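Long-range contacts in precorrin-6Y C5,15-methyltransferase (Decarboxylating) (Geobacter metallireducens, PDB 3E05), which probably uses S-adenosylmethionine to methylate, and removes carbon dioxide from, a precorrin intermediate on the route to adenosylcobalamin, this chain being its C-terminal domain: residues L42-I47 with P107-F113; L132-G136 with W193-E197; D14-T18 with N83-F87; A17-L22 with Y76-I80; A165-K171 with E182-V187. All coordinates share one frame; numbering follows the deposited sequence.

Contact 1 of 5, residues L42-I47 with P107-F113; sequences LVMWDI and PDPDRVF
Two adjacent parallel strands at the buried centre of a class I (Rossmann-like) methyltransferase sheet meet here: 43-47, flanked on its other side by 66-71, and 111-113 with the loop that leads into it. Their axes come within 4.6 Å and differ in direction by only 13°. Regular parallel bonding links Trp45 N to Arg111 O, Phe113 N to Trp45 O and Ile47 N to Phe113 O. Trp45 illustrates how one side chain can also hold the incoming loop. With CG anti to the carbonyl carbon (chi1 -61°), its indole lies across Pro109, whose CG sits 3.5 Å from the centroid of the Trp45 six-membered ring, a CH-pi contact over the face. At the indole edge, Trp45 NE1 donates to Pro107 O at 2.9 Å, end-on to the carbonyl. Leu42 CD1 rests over the centre of the Arg111 guanidinium, 3.6 Å from Arg111 CZ. That flat group is held by NH1 to Asp110 O and by NH2 to Arg37 O. At the strand entrance Val43 O takes two donors, Asp110 N at 2.8 Å and Arg111 N at 3.2 Å, while Val43 N sends an almost straight bond (173°) to the anti lone pair of Asp110 OD2, 3.0 Å away.

Contact 2 of 5, residues L132-G136 with W193-E197; sequences LKSEG and WKSDE
A single direct hydrogen bond joins Glu135 and Glu197: Glu135 N donates to Glu197 OE2 at 3.0 Å. It is bent (137° at the hydrogen), and the donor comes from above the carboxylate plane, 49° out of it. Glu197, the last residue modelled, reaches this point through a chain bent at its second torsion.

A water provides the second kind of link. It donates to Gly136 O at 2.7 Å and to Glu197 OE2 at 3.0 Å, and accepts from Lys194 N at 2.9 Å, so the same carboxylate oxygen is gripped by a backbone N-H and by a water that touches both segments. What Glu197 meets is a type II beta turn, Lys133 to Gly136, closed by a weak bond from Gly136 N to Lys133 O. Glu135 holds its third position with a positive phi (61°). The turn connects helix 121-131 to strand 137-142 in the Rossmann-like sheet, and the segment 193-197 is the tail that follows strand 180-193.

Packing is sparse. The side chains of Glu135 and Glu197 run antiparallel alongside one another, Glu135 CG to Glu197 CB at 3.8 Å, and the CB of Trp193 lies 3.8 Å from Gly136 O. Beyond CB the Trp193 indole leads away to Met161 and Glu163 on strand 161-173, while Lys194 makes a cation-pi contact with Tyr160.

Contact 3 of 5, residues D14-T18 with N83-F87; sequences DEFAT and NLKKF
The ring of Phe16 has Phe87 CZ over one face, displaced toward the rim, and the amide carbon of Asn83 at its edge. The Phe87 ring, in turn, carries Lys86 CG over the centre of one face and receives the carbonyl of Glu15 at its edge, Phe87 CZ to Glu15 O at 3.3 Å. The two phenyl planes are inclined by 38° with centroids 4.8 Å apart, a skewed pairing whose nearest carbons, Phe16 CD1 and Phe87 CE2, are 3.7 Å apart. Tyr6 adds an edge-to-face contact to Phe87.

The third flat group, the Asn83 amide, stands nearly upright to the Phe16 ring, their planes 81° apart. It imitates a peptide unit: OD1 accepts from Ala17 N at 2.9 Å on an in-plane lone pair, and ND2 donates to Ala17 O at 3.0 Å, close to the amide plane. Paired bonds of this kind fix the rotation of the amide, and ND2 also reaches Ser51 O in the loop after strand 43-47. Thus the segment 14-18, which precedes helix 26-35, is laid along the last turn of helix 74-86, one of the helices that flank the Rossmann-like sheet.

At the outer side the chemistry turns ionic. Lys86 runs out fully extended, with CG anti to the backbone N (chi1 179°), and its NZ is shared between Glu15 O and Glu15 OE1, both at 2.8 Å. The second of these is a salt bridge, and the same OE1 accepts a weak bond from the hydroxyl of Tyr6.

Contact 4 of 5, residues A17-L22 with Y76-I80; sequences ATAKKL and YLGFI
Aromatic packing governs this surface contact, in which the N-terminal segment 17-22 crosses two rings carried on one side of helix 74-86, the helix of the beta-alpha-beta unit between strands 66-71 and 92-96. No hydrogen bond passes between the two segments.

The first kind of interaction is backbone against the Phe79 side chain. Phe79 turns one face to the chain so that Thr18 CA lies over the ring centre, 4.0 Å above it, while Ala17 O comes to 3.4 Å from Phe79 CB.

A second, apolar kind brings methyl groups to the same ring, with Ala17 CB 3.9 Å from Phe79 CD1 and Ala19 CB 4.2 Å from Phe79 CE2.

Polar groups of the loop are served elsewhere: the hydroxyl of Thr18 and the carbonyl of Ala17 both find Ser51 OG. A weak bond from Leu22 N to Ala19 O spans the turn that brings Ala19 and Leu22 to the same pair of rings.

The last kind is CH-pi. With CG anti to the backbone N (chi1 176°), Leu22 holds both of its methyls against Tyr76. Leu22 CD1 touches the ring at Tyr76 CE2 (3.7 Å), whereas Leu22 CD2 stands over the centre of the face, 3.7 Å from the Tyr76 ring centroid and only 9° off its normal.

Contact 5 of 5, residues A165-K171 with E182-V187; sequences ACVNVAK and ESHNPV
His184, Lys171 and Val187 bury the most area in this beta hairpin of strands 161-173 and 180-193, and each marks a different stage of its pairing. His184 sits where the register slips by one residue, between two separately paired regions. Its N meets Val169 O head-on at 2.9 Å. With CG anti to the carbonyl carbon (chi1 -70°), the imidazole lies alongside Val169 and points the same way, His184 ND1 to Val169 CG1 at 3.7 Å.

Beyond the non-hydrogen-bonded pair of Ala170 and Ser183, nearer the hairpin end, Lys171 forms a hydrogen-bonded antiparallel pair with Glu182, the bond from Glu182 N to Lys171 O being 2.8 Å and almost straight. Its side chain passes obliquely by the imidazole, Lys171 CE to His184 CE1 at 3.9 Å, before NZ forms a salt bridge with Glu27.

Val187 opens the other paired region. Val167 N donates to Val187 O at 2.9 Å and Val187 N returns a bond to Val167 O at 3.2 Å. In the loop between the two regions Pro186 CB rests 3.6 Å from Asn168 OD1, and a water donating to both Val167 O and Asn185 O bridges the parted strands.

Helix 26-35 packs on the hairpin, its Val28 touching both Val167 and Val187 and its Glu27 meeting Val169 and His184. Ser183 and Asn185 exchange hydrogen bonds with His184 and Ser183 of a second subunit, and strand 161-173 pairs antiparallel with a strand of a third, so the sheet continues into that subunit.

Contact 1 is the buried core of the set, with regular parallel strand bonds, whereas contacts 2 and 4 lie at the surface and contacts 3 and 5 are partly buried. Contacts 3 and 4 share Ala17 and Thr18 and use the same helix, 74-86, yet differ in chemistry: amide pairing and a salt bridge in one, CH-pi and ring packing in the other. Contact 5 belongs to the same sheet as contact 1, but on the opposite side of the chain's centre, and is antiparallel. Contact 2 touches contact 1 through Lys133 and rests on one bent hydrogen bond and a bridging water. Contacts 4 and 5 meet where Lys21 packs on Asn185.

Contact 1 of 5, residues L42-I47 with P107-F113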
# COMPACT_ATOMS: atom_id res chain seq x y z
N LEU D 42 -19.29 17.25 -22.43
CA LEU D 42 -19.86 17.45 -21.09
C LEU D 42 -19.39 18.74 -20.44
O LEU D 42 -18.37 19.30 -20.83
CB LEU D 42 -19.54 16.27 -20.15
CG LEU D 42 -20.06 14.87 -20.49
CD1 LEU D 42 -19.78 13.93 -19.33
CD2 LEU D 42 -21.54 14.86 -20.81
N VAL D 43 -20.12 19.20 -19.44
CA VAL D 43 -19.69 20.32 -18.63
C VAL D 43 -19.17 19.78 -17.29
O VAL D 43 -19.86 19.03 -16.61
CB VAL D 43 -20.82 21.36 -18.41
CG1 VAL D 43 -20.41 22.42 -17.36
CG2 VAL D 43 -21.18 22.04 -19.74
N MET D 44 -17.94 20.19 -16.94
CA MET D 44 -17.30 19.78 -15.71
C MET D 44 -16.96 20.99 -14.83
O MET D 44 -16.44 21.99 -15.32
CB MET D 44 -16.03 18.99 -16.05
CG MET D 44 -15.18 18.53 -14.84
SD MET D 44 -13.81 17.47 -15.40
CE MET D 44 -12.57 18.03 -14.26
N TRP D 45 -17.25 20.90 -13.53
CA TRP D 45 -16.67 21.84 -12.57
C TRP D 45 -15.46 21.22 -11.85
O TRP D 45 -15.54 20.08 -11.40
CB TRP D 45 -17.70 22.22 -11.50
CG TRP D 45 -18.98 22.90 -11.96
CD1 TRP D 45 -19.25 23.42 -13.20
CD2 TRP D 45 -20.12 23.18 -11.15
NE1 TRP D 45 -20.52 23.97 -13.22
CE2 TRP D 45 -21.06 23.86 -11.96
CE3 TRP D 45 -20.45 22.92 -9.81
CZ2 TRP D 45 -22.31 24.27 -11.48
CZ3 TRP D 45 -21.70 23.32 -9.34
CH2 TRP D 45 -22.61 23.99 -10.17
N ASP D 46 -14.36 21.97 -11.74
CA ASP D 46 -13.20 21.56 -10.95
C ASP D 46 -13.10 22.57 -9.80
O ASP D 46 -12.55 23.67 -9.95
CB ASP D 46 -11.94 21.52 -11.84
CG ASP D 46 -10.65 21.19 -11.08
OD1 ASP D 46 -10.63 20.97 -9.84
OD2 ASP D 46 -9.61 21.15 -11.77
N ILE D 47 -13.65 22.18 -8.65
CA ILE D 47 -13.67 23.03 -7.46
C ILE D 47 -12.41 22.89 -6.60
O ILE D 47 -12.09 21.80 -6.11
CB ILE D 47 -14.92 22.76 -6.61
CG1 ILE D 47 -16.18 23.03 -7.46
CG2 ILE D 47 -14.92 23.61 -5.33
CD1 ILE D 47 -17.45 22.49 -6.87
N PRO D 107 -22.80 27.03 -16.06
CA PRO D 107 -23.83 26.08 -16.48
C PRO D 107 -23.86 24.86 -15.58
O PRO D 107 -22.85 24.55 -14.93
CB PRO D 107 -23.39 25.67 -17.90
CG PRO D 107 -22.02 26.10 -18.05
CD PRO D 107 -21.69 27.14 -17.03
N ASP D 108 -25.02 24.21 -15.52
CA ASP D 108 -25.20 22.97 -14.77
C ASP D 108 -24.17 21.91 -15.17
O ASP D 108 -23.88 21.74 -16.36
CB ASP D 108 -26.62 22.43 -14.92
CG ASP D 108 -27.66 23.38 -14.35
OD1 ASP D 108 -27.30 24.51 -13.97
OD2 ASP D 108 -28.84 22.98 -14.27
N PRO D 109 -23.59 21.24 -14.17
CA PRO D 109 -22.50 20.30 -14.45
C PRO D 109 -22.98 18.86 -14.64
O PRO D 109 -23.94 18.41 -14.02
CB PRO D 109 -21.64 20.42 -13.20
CG PRO D 109 -22.65 20.68 -12.08
CD PRO D 109 -23.87 21.33 -12.72
N ASP D 110 -22.30 18.16 -15.55
CA ASP D 110 -22.43 16.73 -15.68
C ASP D 110 -21.46 16.04 -14.71
O ASP D 110 -21.70 14.93 -14.27
CB ASP D 110 -22.07 16.29 -17.10
CG ASP D 110 -23.07 16.81 -18.13
OD1 ASP D 110 -24.20 16.31 -18.12
OD2 ASP D 110 -22.70 17.68 -18.94
N ARG D 111 -20.34 16.72 -14.44
CA ARG D 111 -19.20 16.11 -13.74
C ARG D 111 -18.64 17.16 -12.79
O ARG D 111 -18.44 18.31 -13.18
CB ARG D 111 -18.12 15.67 -14.75
CG ARG D 111 -18.54 14.60 -15.74
CD ARG D 111 -18.98 13.33 -15.03
NE ARG D 111 -19.25 12.23 -15.95
CZ ARG D 111 -20.45 11.93 -16.46
NH1 ARG D 111 -21.52 12.66 -16.14
NH2 ARG D 111 -20.57 10.91 -17.29
N VAL D 112 -18.45 16.80 -11.52
CA VAL D 112 -17.80 17.72 -10.61
C VAL D 112 -16.68 17.00 -9.89
O VAL D 112 -16.89 15.92 -9.34
CB VAL D 112 -18.78 18.32 -9.57
CG1 VAL D 112 -18.02 19.18 -8.59
CG2 VAL D 112 -19.85 19.17 -10.26
N PHE D 113 -15.49 17.59 -9.97
CA PHE D 113 -14.35 17.16 -9.17
C PHE D 113 -14.14 18.19 -8.08
O PHE D 113 -14.10 19.39 -8.34
CB PHE D 113 -13.07 16.98 -10.00
CG PHE D 113 -11.86 16.64 -9.15
CD1 PHE D 113 -11.84 15.44 -8.42
CD2 PHE D 113 -10.79 17.53 -9.04
CE1 PHE D 113 -10.71 15.11 -7.61
CE2 PHE D 113 -9.67 17.20 -8.25
CZ PHE D 113 -9.64 15.98 -7.53

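Contact 2 of 5, residues L132-G136 with W193-E197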
# COMPACT_ATOMS: atom_id res chain seq x y z
N LEU D 132 -26.54 19.25 -10.05
CA LEU D 132 -25.96 18.14 -10.83
C LEU D 132 -26.96 17.51 -11.79
O LEU D 132 -28.06 17.12 -11.38
CB LEU D 132 -25.36 17.07 -9.91
CG LEU D 132 -24.46 16.03 -10.59
CD1 LEU D 132 -23.11 16.63 -10.96
CD2 LEU D 132 -24.29 14.78 -9.71
N LYS D 133 -26.56 17.43 -13.06
CA LYS D 133 -27.41 16.87 -14.12
C LYS D 133 -27.67 15.38 -13.96
O LYS D 133 -26.98 14.69 -13.19
CB LYS D 133 -26.82 17.18 -15.49
CG LYS D 133 -26.82 18.67 -15.83
CD LYS D 133 -25.94 18.98 -17.03
CE LYS D 133 -26.61 18.63 -18.36
NZ LYS D 133 -25.68 18.81 -19.50
N SER D 134 -28.68 14.89 -14.68
CA SER D 134 -29.03 13.48 -14.71
C SER D 134 -27.83 12.68 -15.20
O SER D 134 -27.10 13.13 -16.09
CB SER D 134 -30.23 13.25 -15.62
OG SER D 134 -30.66 11.91 -15.55
N GLU D 135 -27.61 11.52 -14.59
CA GLU D 135 -26.43 10.67 -14.84
C GLU D 135 -25.10 11.36 -14.50
O GLU D 135 -24.04 11.00 -15.03
CB GLU D 135 -26.41 10.14 -16.28
CG GLU D 135 -27.61 9.29 -16.67
CD GLU D 135 -27.55 8.88 -18.12
OE1 GLU D 135 -27.75 9.76 -19.00
OE2 GLU D 135 -27.31 7.69 -18.40
N GLY D 136 -25.16 12.34 -13.60
CA GLY D 136 -23.97 13.07 -13.16
C GLY D 136 -23.05 12.20 -12.31
O GLY D 136 -23.47 11.17 -11.79
N TRP D 193 -22.48 8.82 -7.34
CA TRP D 193 -23.41 8.91 -8.46
C TRP D 193 -24.76 8.42 -7.98
O TRP D 193 -24.86 7.82 -6.92
CB TRP D 193 -22.91 8.09 -9.67
CG TRP D 193 -22.90 6.60 -9.45
CD1 TRP D 193 -23.82 5.69 -9.91
CD2 TRP D 193 -21.94 5.84 -8.69
NE1 TRP D 193 -23.48 4.42 -9.50
CE2 TRP D 193 -22.34 4.48 -8.75
CE3 TRP D 193 -20.78 6.17 -7.97
CZ2 TRP D 193 -21.62 3.45 -8.11
CZ3 TRP D 193 -20.07 5.14 -7.32
CH2 TRP D 193 -20.49 3.80 -7.40
N LYS D 194 -25.80 8.70 -8.75
CA LYS D 194 -27.12 8.21 -8.38
C LYS D 194 -27.35 6.88 -9.07
O LYS D 194 -27.21 6.76 -10.30
CB LYS D 194 -28.22 9.22 -8.72
CG LYS D 194 -28.20 10.51 -7.91
CD LYS D 194 -28.86 10.31 -6.54
CE LYS D 194 -28.91 11.62 -5.77
NZ LYS D 194 -29.82 12.62 -6.39
N SER D 195 -27.69 5.87 -8.27
CA SER D 195 -28.00 4.54 -8.78
C SER D 195 -29.34 4.57 -9.53
O SER D 195 -29.61 3.70 -10.36
CB SER D 195 -28.05 3.54 -7.63
OG SER D 195 -27.74 2.24 -8.10
N ASP D 196 -30.15 5.59 -9.22
CA ASP D 196 -31.44 5.87 -9.86
C ASP D 196 -31.41 6.04 -11.38
O ASP D 196 -32.10 5.30 -12.10
CB ASP D 196 -32.07 7.14 -9.26
CG ASP D 196 -32.51 6.95 -7.81
OD1 ASP D 196 -33.27 6.00 -7.53
OD2 ASP D 196 -32.10 7.77 -6.96
N GLU D 197 -30.59 6.99 -11.86
CA GLU D 197 -30.68 7.55 -13.22
C GLU D 197 -30.71 6.52 -14.36
O GLU D 197 -29.67 6.10 -14.87
CB GLU D 197 -29.56 8.57 -13.48
CG GLU D 197 -28.87 9.16 -12.25
CD GLU D 197 -29.42 10.50 -11.80
OE1 GLU D 197 -30.60 10.58 -11.38
OE2 GLU D 197 -28.66 11.49 -11.83
O HOH W 1 -25.99 10.53 -10.98

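Contact 3 of 5, residues D14-T18 with N83-F87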
# COMPACT_ATOMS: atom_id res chain seq x y z
N ASP D 14 6.21 17.59 -12.82
CA ASP D 14 7.16 18.70 -12.81
C ASP D 14 7.03 19.66 -14.01
O ASP D 14 7.75 20.65 -14.10
CB ASP D 14 8.58 18.16 -12.65
CG ASP D 14 8.78 17.44 -11.30
OD1 ASP D 14 8.02 17.73 -10.35
OD2 ASP D 14 9.68 16.60 -11.20
N GLU D 15 6.10 19.36 -14.91
CA GLU D 15 5.79 20.24 -16.04
C GLU D 15 4.73 21.27 -15.67
O GLU D 15 4.44 22.16 -16.45
CB GLU D 15 5.31 19.44 -17.25
CG GLU D 15 6.36 18.55 -17.89
CD GLU D 15 7.34 19.31 -18.78
OE1 GLU D 15 7.07 20.47 -19.14
OE2 GLU D 15 8.37 18.72 -19.13
N PHE D 16 4.15 21.13 -14.48
CA PHE D 16 3.13 22.06 -14.02
C PHE D 16 3.76 23.07 -13.06
O PHE D 16 4.60 22.71 -12.23
CB PHE D 16 1.99 21.34 -13.28
CG PHE D 16 1.17 20.43 -14.15
CD1 PHE D 16 0.04 20.91 -14.80
CD2 PHE D 16 1.52 19.09 -14.29
CE1 PHE D 16 -0.73 20.06 -15.62
CE2 PHE D 16 0.74 18.24 -15.08
CZ PHE D 16 -0.37 18.74 -15.76
N ALA D 17 3.32 24.32 -13.18
CA ALA D 17 3.60 25.34 -12.18
C ALA D 17 2.72 25.02 -10.98
O ALA D 17 1.49 24.97 -11.09
CB ALA D 17 3.29 26.73 -12.72
N THR D 18 3.37 24.76 -9.84
CA THR D 18 2.67 24.28 -8.65
C THR D 18 3.44 24.59 -7.36
O THR D 18 4.56 25.10 -7.41
CB THR D 18 2.35 22.75 -8.75
OG1 THR D 18 1.44 22.36 -7.71
CG2 THR D 18 3.62 21.89 -8.69
N ASN D 83 -0.37 27.54 -16.49
CA ASN D 83 -0.57 26.16 -16.96
C ASN D 83 -1.55 26.04 -18.14
O ASN D 83 -1.28 25.32 -19.10
CB ASN D 83 -0.97 25.25 -15.79
CG ASN D 83 0.15 25.06 -14.77
OD1 ASN D 83 1.34 25.04 -15.12
ND2 ASN D 83 -0.23 24.91 -13.50
N LEU D 84 -2.67 26.75 -18.06
CA LEU D 84 -3.68 26.74 -19.12
C LEU D 84 -3.10 27.18 -20.46
O LEU D 84 -3.38 26.57 -21.49
CB LEU D 84 -4.87 27.62 -18.74
CG LEU D 84 -5.74 27.18 -17.56
CD1 LEU D 84 -7.00 28.04 -17.43
CD2 LEU D 84 -6.13 25.73 -17.70
N LYS D 85 -2.26 28.21 -20.40
CA LYS D 85 -1.54 28.73 -21.55
C LYS D 85 -0.50 27.73 -22.07
O LYS D 85 -0.45 27.46 -23.27
CB LYS D 85 -0.91 30.09 -21.17
CG LYS D 85 -0.02 30.75 -22.22
CD LYS D 85 0.07 32.27 -22.03
CE LYS D 85 0.45 32.69 -20.59
NZ LYS D 85 1.87 32.40 -20.22
N LYS D 86 0.31 27.15 -21.17
CA LYS D 86 1.35 26.18 -21.54
C LYS D 86 0.82 24.93 -22.24
O LYS D 86 1.40 24.45 -23.22
CB LYS D 86 2.17 25.77 -20.30
CG LYS D 86 3.27 24.75 -20.56
CD LYS D 86 4.10 24.45 -19.32
CE LYS D 86 5.26 23.54 -19.67
NZ LYS D 86 6.11 23.08 -18.56
N PHE D 87 -0.29 24.39 -21.72
CA PHE D 87 -0.80 23.11 -22.20
C PHE D 87 -1.94 23.27 -23.19
O PHE D 87 -2.51 22.27 -23.66
CB PHE D 87 -1.21 22.23 -21.01
CG PHE D 87 -0.05 21.86 -20.15
CD1 PHE D 87 0.90 20.95 -20.60
CD2 PHE D 87 0.10 22.43 -18.89
CE1 PHE D 87 1.98 20.61 -19.81
CE2 PHE D 87 1.18 22.09 -18.08
CZ PHE D 87 2.13 21.17 -18.55

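Contact 4 of 5, residues A17-L22 with Y76-I80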
# COMPACT_ATOMS: atom_id res chain seq x y z
N ALA D 17 3.32 24.32 -13.18
CA ALA D 17 3.60 25.34 -12.18
C ALA D 17 2.72 25.02 -10.98
O ALA D 17 1.49 24.97 -11.09
CB ALA D 17 3.29 26.73 -12.72
N THR D 18 3.37 24.76 -9.84
CA THR D 18 2.67 24.28 -8.65
C THR D 18 3.44 24.59 -7.36
O THR D 18 4.56 25.10 -7.41
CB THR D 18 2.35 22.75 -8.75
OG1 THR D 18 1.44 22.36 -7.71
CG2 THR D 18 3.62 21.89 -8.69
N ALA D 19 2.82 24.29 -6.22
CA ALA D 19 3.49 24.35 -4.92
C ALA D 19 3.71 22.94 -4.41
O ALA D 19 3.17 21.98 -4.97
CB ALA D 19 2.66 25.16 -3.92
N LYS D 20 4.51 22.81 -3.35
CA LYS D 20 4.70 21.53 -2.66
C LYS D 20 3.38 21.07 -2.03
O LYS D 20 2.66 21.87 -1.42
CB LYS D 20 5.81 21.65 -1.61
CG LYS D 20 6.05 20.40 -0.78
CD LYS D 20 7.37 20.46 -0.01
CE LYS D 20 8.53 19.91 -0.84
NZ LYS D 20 8.40 18.43 -1.06
N LYS D 21 3.05 19.79 -2.24
CA LYS D 21 1.83 19.14 -1.72
C LYS D 21 0.50 19.57 -2.38
O LYS D 21 -0.56 19.06 -2.01
CB LYS D 21 1.74 19.25 -0.18
CG LYS D 21 2.84 18.52 0.59
CD LYS D 21 2.52 17.03 0.77
CE LYS D 21 3.53 16.33 1.67
NZ LYS D 21 3.32 16.61 3.12
N LEU D 22 0.55 20.48 -3.35
CA LEU D 22 -0.68 20.97 -4.00
C LEU D 22 -1.17 20.09 -5.16
O LEU D 22 -2.35 19.75 -5.22
CB LEU D 22 -0.53 22.43 -4.46
CG LEU D 22 -1.71 23.04 -5.23
CD1 LEU D 22 -2.95 23.18 -4.35
CD2 LEU D 22 -1.36 24.39 -5.88
N TYR D 76 -2.25 30.47 -6.47
CA TYR D 76 -2.64 29.33 -7.28
C TYR D 76 -3.28 29.78 -8.59
O TYR D 76 -3.21 29.06 -9.59
CB TYR D 76 -3.57 28.37 -6.53
CG TYR D 76 -3.05 27.83 -5.20
CD1 TYR D 76 -1.70 27.95 -4.83
CD2 TYR D 76 -3.90 27.16 -4.32
CE1 TYR D 76 -1.23 27.45 -3.61
CE2 TYR D 76 -3.44 26.65 -3.10
CZ TYR D 76 -2.11 26.80 -2.76
OH TYR D 76 -1.63 26.30 -1.56
N LEU D 77 -3.91 30.96 -8.58
CA LEU D 77 -4.49 31.54 -9.79
C LEU D 77 -3.45 31.80 -10.88
O LEU D 77 -3.72 31.56 -12.07
CB LEU D 77 -5.24 32.83 -9.48
CG LEU D 77 -6.54 32.75 -8.69
CD1 LEU D 77 -6.90 34.16 -8.25
CD2 LEU D 77 -7.67 32.12 -9.49
N GLY D 78 -2.28 32.27 -10.46
CA GLY D 78 -1.16 32.50 -11.36
C GLY D 78 -0.60 31.22 -11.95
O GLY D 78 -0.25 31.18 -13.15
N PHE D 79 -0.51 30.18 -11.11
CA PHE D 79 -0.13 28.82 -11.56
C PHE D 79 -1.09 28.37 -12.66
O PHE D 79 -0.65 27.93 -13.72
CB PHE D 79 -0.21 27.80 -10.41
CG PHE D 79 0.78 28.01 -9.31
CD1 PHE D 79 2.05 28.54 -9.55
CD2 PHE D 79 0.46 27.62 -8.01
CE1 PHE D 79 2.97 28.71 -8.50
CE2 PHE D 79 1.37 27.79 -6.96
CZ PHE D 79 2.62 28.33 -7.21
N ILE D 80 -2.39 28.49 -12.40
CA ILE D 80 -3.43 28.06 -13.34
C ILE D 80 -3.31 28.78 -14.68
O ILE D 80 -3.09 28.12 -15.71
CB ILE D 80 -4.86 28.16 -12.74
CG1 ILE D 80 -4.98 27.24 -11.52
CG2 ILE D 80 -5.89 27.75 -13.79
CD1 ILE D 80 -6.28 27.40 -10.73

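Contact 5 of 5, residues A165-K171 with E182-V187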
# COMPACT_ATOMS: atom_id res chain seq x y z
N ALA D 165 -11.97 4.63 -2.98
CA ALA D 165 -10.79 3.88 -3.42
C ALA D 165 -9.51 4.52 -2.85
O ALA D 165 -9.18 5.66 -3.16
CB ALA D 165 -10.73 3.80 -4.93
N CYS D 166 -8.82 3.78 -1.99
CA CYS D 166 -7.58 4.28 -1.43
C CYS D 166 -6.45 3.81 -2.30
O CYS D 166 -6.24 2.60 -2.48
CB CYS D 166 -7.36 3.80 0.01
SG CYS D 166 -5.86 4.49 0.73
N VAL D 167 -5.74 4.78 -2.86
CA VAL D 167 -4.71 4.51 -3.86
C VAL D 167 -3.36 4.83 -3.26
O VAL D 167 -3.10 5.95 -2.84
CB VAL D 167 -4.96 5.31 -5.18
CG1 VAL D 167 -3.75 5.20 -6.13
CG2 VAL D 167 -6.25 4.83 -5.86
N ASN D 168 -2.51 3.81 -3.22
CA ASN D 168 -1.15 3.94 -2.72
C ASN D 168 -0.19 3.69 -3.88
O ASN D 168 -0.26 2.65 -4.52
CB ASN D 168 -0.87 2.96 -1.58
CG ASN D 168 -1.19 3.54 -0.21
OD1 ASN D 168 -0.43 4.35 0.33
ND2 ASN D 168 -2.32 3.14 0.37
N VAL D 169 0.71 4.64 -4.11
CA VAL D 169 1.68 4.55 -5.21
C VAL D 169 3.10 4.67 -4.64
O VAL D 169 3.39 5.61 -3.90
CB VAL D 169 1.46 5.71 -6.23
CG1 VAL D 169 2.58 5.72 -7.28
CG2 VAL D 169 0.05 5.63 -6.89
N ALA D 170 3.97 3.72 -4.97
CA ALA D 170 5.41 3.86 -4.66
C ALA D 170 6.17 3.78 -5.96
O ALA D 170 5.89 2.89 -6.75
CB ALA D 170 5.87 2.78 -3.73
N LYS D 171 7.10 4.70 -6.18
CA LYS D 171 7.85 4.78 -7.44
C LYS D 171 9.35 4.76 -7.23
O LYS D 171 9.85 5.32 -6.26
CB LYS D 171 7.55 6.09 -8.16
CG LYS D 171 6.21 6.19 -8.81
CD LYS D 171 6.31 7.20 -9.94
CE LYS D 171 6.38 8.62 -9.42
NZ LYS D 171 5.97 9.56 -10.46
N GLU D 182 10.02 5.11 -3.46
CA GLU D 182 9.56 6.19 -2.62
C GLU D 182 8.04 6.24 -2.71
O GLU D 182 7.50 6.26 -3.80
CB GLU D 182 10.18 7.51 -3.06
CG GLU D 182 11.69 7.45 -3.21
CD GLU D 182 12.31 8.82 -3.29
OE1 GLU D 182 12.46 9.48 -2.24
OE2 GLU D 182 12.65 9.25 -4.41
N SER D 183 7.38 6.27 -1.56
CA SER D 183 5.93 6.27 -1.49
C SER D 183 5.40 7.68 -1.56
O SER D 183 5.94 8.61 -0.97
CB SER D 183 5.46 5.66 -0.16
OG SER D 183 5.81 4.30 -0.08
N HIS D 184 4.32 7.83 -2.32
CA HIS D 184 3.47 9.01 -2.21
C HIS D 184 2.58 8.79 -1.01
O HIS D 184 2.37 7.65 -0.59
CB HIS D 184 2.56 9.13 -3.44
CG HIS D 184 3.27 9.49 -4.70
ND1 HIS D 184 2.78 9.15 -5.94
CD2 HIS D 184 4.41 10.17 -4.92
CE1 HIS D 184 3.59 9.61 -6.88
NE2 HIS D 184 4.59 10.24 -6.29
N ASN D 185 2.01 9.86 -0.48
CA ASN D 185 1.02 9.71 0.56
C ASN D 185 -0.27 9.13 -0.02
O ASN D 185 -0.53 9.30 -1.21
CB ASN D 185 0.79 11.05 1.25
CG ASN D 185 2.00 11.48 2.07
OD1 ASN D 185 2.90 10.68 2.37
ND2 ASN D 185 2.04 12.75 2.43
N PRO D 186 -1.06 8.40 0.81
CA PRO D 186 -2.22 7.77 0.19
C PRO D 186 -3.27 8.81 -0.20
O PRO D 186 -3.35 9.88 0.42
CB PRO D 186 -2.80 6.87 1.28
CG PRO D 186 -1.92 7.03 2.48
CD PRO D 186 -0.98 8.15 2.26
N VAL D 187 -4.03 8.51 -1.24
CA VAL D 187 -5.15 9.38 -1.60
C VAL D 187 -6.43 8.56 -1.63
O VAL D 187 -6.49 7.46 -2.19
CB VAL D 187 -4.94 10.16 -2.96
CG1 VAL D 187 -6.10 11.13 -3.23
CG2 VAL D 187 -3.62 10.94 -2.97
O HOH W 2 -0.64 7.34 -3.34
O HOH W 3 1.68 5.05 -1.12